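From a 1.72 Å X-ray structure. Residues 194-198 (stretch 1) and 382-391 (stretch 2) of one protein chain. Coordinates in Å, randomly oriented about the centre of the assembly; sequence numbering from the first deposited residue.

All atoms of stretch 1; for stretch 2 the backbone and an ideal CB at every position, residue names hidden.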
# COMPACT_ATOMS: atom_id res chain seq x y z
N GLU A 194 -2.59 3.99 16.91
CA GLU A 194 -3.97 4.45 16.74
C GLU A 194 -4.54 4.97 18.06
O GLU A 194 -5.30 5.95 18.09
CB GLU A 194 -4.85 3.32 16.19
CG GLU A 194 -6.27 3.77 15.93
CD GLU A 194 -7.21 2.63 15.58
OE1 GLU A 194 -6.90 1.45 15.87
OE2 GLU A 194 -8.29 2.94 15.03
N TRP A 195 -4.17 4.32 19.15
CA TRP A 195 -4.67 4.72 20.46
C TRP A 195 -4.25 6.15 20.79
O TRP A 195 -5.06 6.94 21.26
CB TRP A 195 -4.20 3.76 21.55
CG TRP A 195 -4.93 3.90 22.86
CD1 TRP A 195 -6.05 3.21 23.26
CD2 TRP A 195 -4.60 4.78 23.95
NE1 TRP A 195 -6.42 3.61 24.52
CE2 TRP A 195 -5.55 4.56 24.97
CE3 TRP A 195 -3.59 5.71 24.17
CZ2 TRP A 195 -5.52 5.25 26.18
CZ3 TRP A 195 -3.56 6.39 25.37
CH2 TRP A 195 -4.52 6.16 26.36
N ILE A 196 -2.99 6.49 20.53
CA ILE A 196 -2.52 7.83 20.83
C ILE A 196 -2.94 8.88 19.78
O ILE A 196 -3.28 10.02 20.14
CB ILE A 196 -0.98 7.88 21.10
CG1 ILE A 196 -0.53 9.29 21.46
CG2 ILE A 196 -0.19 7.41 19.89
CD1 ILE A 196 -1.37 9.93 22.51
N PHE A 197 -2.91 8.52 18.51
CA PHE A 197 -3.24 9.48 17.46
C PHE A 197 -4.74 9.74 17.33
O PHE A 197 -5.17 10.87 17.04
CB PHE A 197 -2.66 9.03 16.11
CG PHE A 197 -1.15 9.16 16.02
CD1 PHE A 197 -0.54 10.39 16.19
CD2 PHE A 197 -0.36 8.05 15.73
CE1 PHE A 197 0.84 10.51 16.09
CE2 PHE A 197 1.01 8.17 15.64
CZ PHE A 197 1.62 9.40 15.82
N GLY A 198 -5.55 8.71 17.54
CA GLY A 198 -6.99 8.82 17.39
C GLY A 198 -7.52 7.75 16.46
O GLY A 198 -6.79 7.29 15.58
N UNK A 382 -0.36 17.71 23.62
CA UNK A 382 -1.76 17.33 23.84
C UNK A 382 -1.87 15.81 23.86
O UNK A 382 -2.49 15.23 24.75
CB UNK A 382 -2.67 17.92 22.76
N UNK A 383 -1.28 15.18 22.86
CA UNK A 383 -1.29 13.73 22.76
C UNK A 383 -0.71 13.10 24.03
O UNK A 383 -1.30 12.17 24.59
CB UNK A 383 -0.50 13.28 21.53
N UNK A 384 0.40 13.63 24.52
CA UNK A 384 1.04 13.04 25.69
C UNK A 384 0.23 13.19 26.98
O UNK A 384 0.23 12.29 27.82
CB UNK A 384 2.42 13.67 25.88
N UNK A 385 -0.45 14.32 27.14
CA UNK A 385 -1.27 14.47 28.34
C UNK A 385 -2.39 13.44 28.29
O UNK A 385 -2.86 12.97 29.32
CB UNK A 385 -1.83 15.89 28.46
N UNK A 386 -2.79 13.06 27.08
CA UNK A 386 -3.83 12.05 26.88
C UNK A 386 -3.39 10.63 27.27
O UNK A 386 -4.09 9.96 28.03
CB UNK A 386 -4.27 12.06 25.41
N UNK A 387 -2.24 10.16 26.76
CA UNK A 387 -1.71 8.85 27.17
C UNK A 387 -1.42 8.79 28.67
O UNK A 387 -1.68 7.78 29.32
CB UNK A 387 -0.43 8.53 26.39
N UNK A 388 -0.86 9.88 29.20
CA UNK A 388 -0.55 9.97 30.62
C UNK A 388 -1.82 9.94 31.46
O UNK A 388 -1.83 9.36 32.55
CB UNK A 388 0.25 11.24 30.91
N UNK A 389 -2.88 10.54 30.95
CA UNK A 389 -4.13 10.63 31.70
C UNK A 389 -4.97 9.36 31.60
O UNK A 389 -5.68 9.00 32.54
CB UNK A 389 -4.95 11.82 31.20
N UNK A 390 -4.89 8.68 30.46
CA UNK A 390 -5.70 7.49 30.24
C UNK A 390 -4.89 6.20 30.34
O UNK A 390 -5.29 5.17 29.79
CB UNK A 390 -6.37 7.57 28.87
N UNK A 391 -3.77 6.28 31.05
CA UNK A 391 -2.90 5.13 31.35
C UNK A 391 -3.66 3.84 31.68
O UNK A 391 -3.41 2.79 31.08
CB UNK A 391 -1.98 5.48 32.52

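Stretch 1 ends a helix whose last turn offers the edge of the Trp-195 ring, the CD1 methyl of Ile-196, the ring edge of Phe-197, and the carbonyls of Ile-196 and Phe-197. Position 382, on a helical backbone, has nothing of stretch 1 within 5.5 Å of its ideal CB, so almost any helix-compatible residue would serve; it is Glu-382, which makes no contact here.

Position 383 points its CA-to-CB bond toward stretch 1, with the ideal CB 3.6 Å from Ile-196 CD1; its CA lies 6.3 Å from Ile-196 CA, the closest CA pair. A bulky branch at CB would have to avoid that methyl, whereas an unbranched chain, apolar or polar, could run on toward Phe-197. The residue is Glu-383. Its chi1 (m) and chi2 (t) carry the carboxylate to the Phe-197 ring edge, Glu-383 OE1 lying 3.2 Å from Phe-197 CD1, where the ring hydrogens carry slight positive charge. A water donates to Glu-383 OE1 and to Phe-197 O, at 2.7 and 2.8 Å from its oxygen, and so links the two residues.

Positions 384 and 385 point away and set no demand; Arg-384 and Glu-385 occupy them without touching stretch 1.

Position 386 again points toward stretch 1, its ideal CB 4.6 Å from Ile-196 CD1. The carbonyls at the helix end lie farther off, so a long donor such as Arg or Lys would suit, though a shorter apolar residue could also be accommodated. Arg-386 is found, and its NH2 donates to Ile-196 O at 2.9 Å, the oxygen lying at the edge of the guanidinium near its plane. The same NH2 donates to the bridging water, 2.9 Å from its oxygen, joining the network at 383.

At 387 the CA-to-CB bond is sideways, but the ideal CB is 3.9 Å from Trp-195 CZ3 and 4.2 Å from Ile-196 CD1, a setting that favours Ile, Val or Leu. Ile-387 places CG2 3.2 Å from Trp-195 CZ3, at the ring edge, and 3.4 Å from Ile-196 CD1.

Position 388 points away and 389 sideways, and nothing of stretch 1 lies within 5.5 Å of either ideal CB; they hold Glu-388 and Gln-389, the latter's end leading away.

Position 390 leaves helical phi/psi and points toward stretch 1, its ideal CB a tight 3.4 Å from Trp-195 CH2. A short residue, such as Ala, Ser, Asn or Asp, suits this. In Asp-390 the CB meets the indole edge. Position 391 points away; Lys-391 makes no contact.

Stretch 2 382-391: EERERIEQDK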
# COMPACT_ATOMS: atom_id res chain seq x y z
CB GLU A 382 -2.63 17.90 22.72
CG GLU A 382 -4.10 17.53 22.79
CD GLU A 382 -4.97 18.36 21.85
OE1 GLU A 382 -4.40 19.14 21.05
OE2 GLU A 382 -6.21 18.23 21.91
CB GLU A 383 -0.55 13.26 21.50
CG GLU A 383 -1.39 13.44 20.22
CD GLU A 383 -0.64 13.14 18.93
OE1 GLU A 383 -1.29 13.06 17.87
OE2 GLU A 383 0.61 13.00 18.97
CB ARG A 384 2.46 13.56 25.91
CG ARG A 384 3.23 12.72 26.93
CD ARG A 384 4.55 13.34 27.28
NE ARG A 384 4.36 14.68 27.83
CZ ARG A 384 5.36 15.48 28.17
NH1 ARG A 384 6.61 15.08 28.02
NH2 ARG A 384 5.10 16.69 28.66
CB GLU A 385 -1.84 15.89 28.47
CG GLU A 385 -2.30 16.23 29.89
CD GLU A 385 -1.17 16.17 30.92
OE1 GLU A 385 0.00 16.38 30.54
OE2 GLU A 385 -1.47 15.93 32.11
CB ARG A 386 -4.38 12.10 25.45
CG ARG A 386 -5.81 11.59 25.31
CD ARG A 386 -6.51 12.20 24.09
NE ARG A 386 -5.87 11.82 22.84
CZ ARG A 386 -5.56 12.67 21.87
NH1 ARG A 386 -5.83 13.96 22.01
NH2 ARG A 386 -4.98 12.24 20.75
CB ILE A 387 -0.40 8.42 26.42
CG1 ILE A 387 0.59 9.58 26.29
CG2 ILE A 387 -0.68 7.82 25.07
CD1 ILE A 387 1.87 9.21 25.54
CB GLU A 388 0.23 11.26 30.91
CG GLU A 388 1.74 11.16 30.70
CD GLU A 388 2.46 12.46 31.00
OE1 GLU A 388 1.80 13.52 30.99
OE2 GLU A 388 3.68 12.42 31.26
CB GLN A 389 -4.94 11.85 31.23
CG GLN A 389 -6.09 12.23 32.15
CD GLN A 389 -6.62 13.62 31.88
OE1 GLN A 389 -7.80 13.89 32.06
NE2 GLN A 389 -5.74 14.52 31.45
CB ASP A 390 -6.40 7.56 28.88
CG ASP A 390 -7.44 8.66 28.82
OD1 ASP A 390 -7.87 9.13 29.89
OD2 ASP A 390 -7.83 9.05 27.70
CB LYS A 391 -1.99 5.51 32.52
CG LYS A 391 -1.01 4.44 32.97
CD LYS A 391 -0.11 5.01 34.05
CE LYS A 391 1.02 4.07 34.40
NZ LYS A 391 1.96 4.73 35.35
O HOH W 1 -3.97 13.15 18.19
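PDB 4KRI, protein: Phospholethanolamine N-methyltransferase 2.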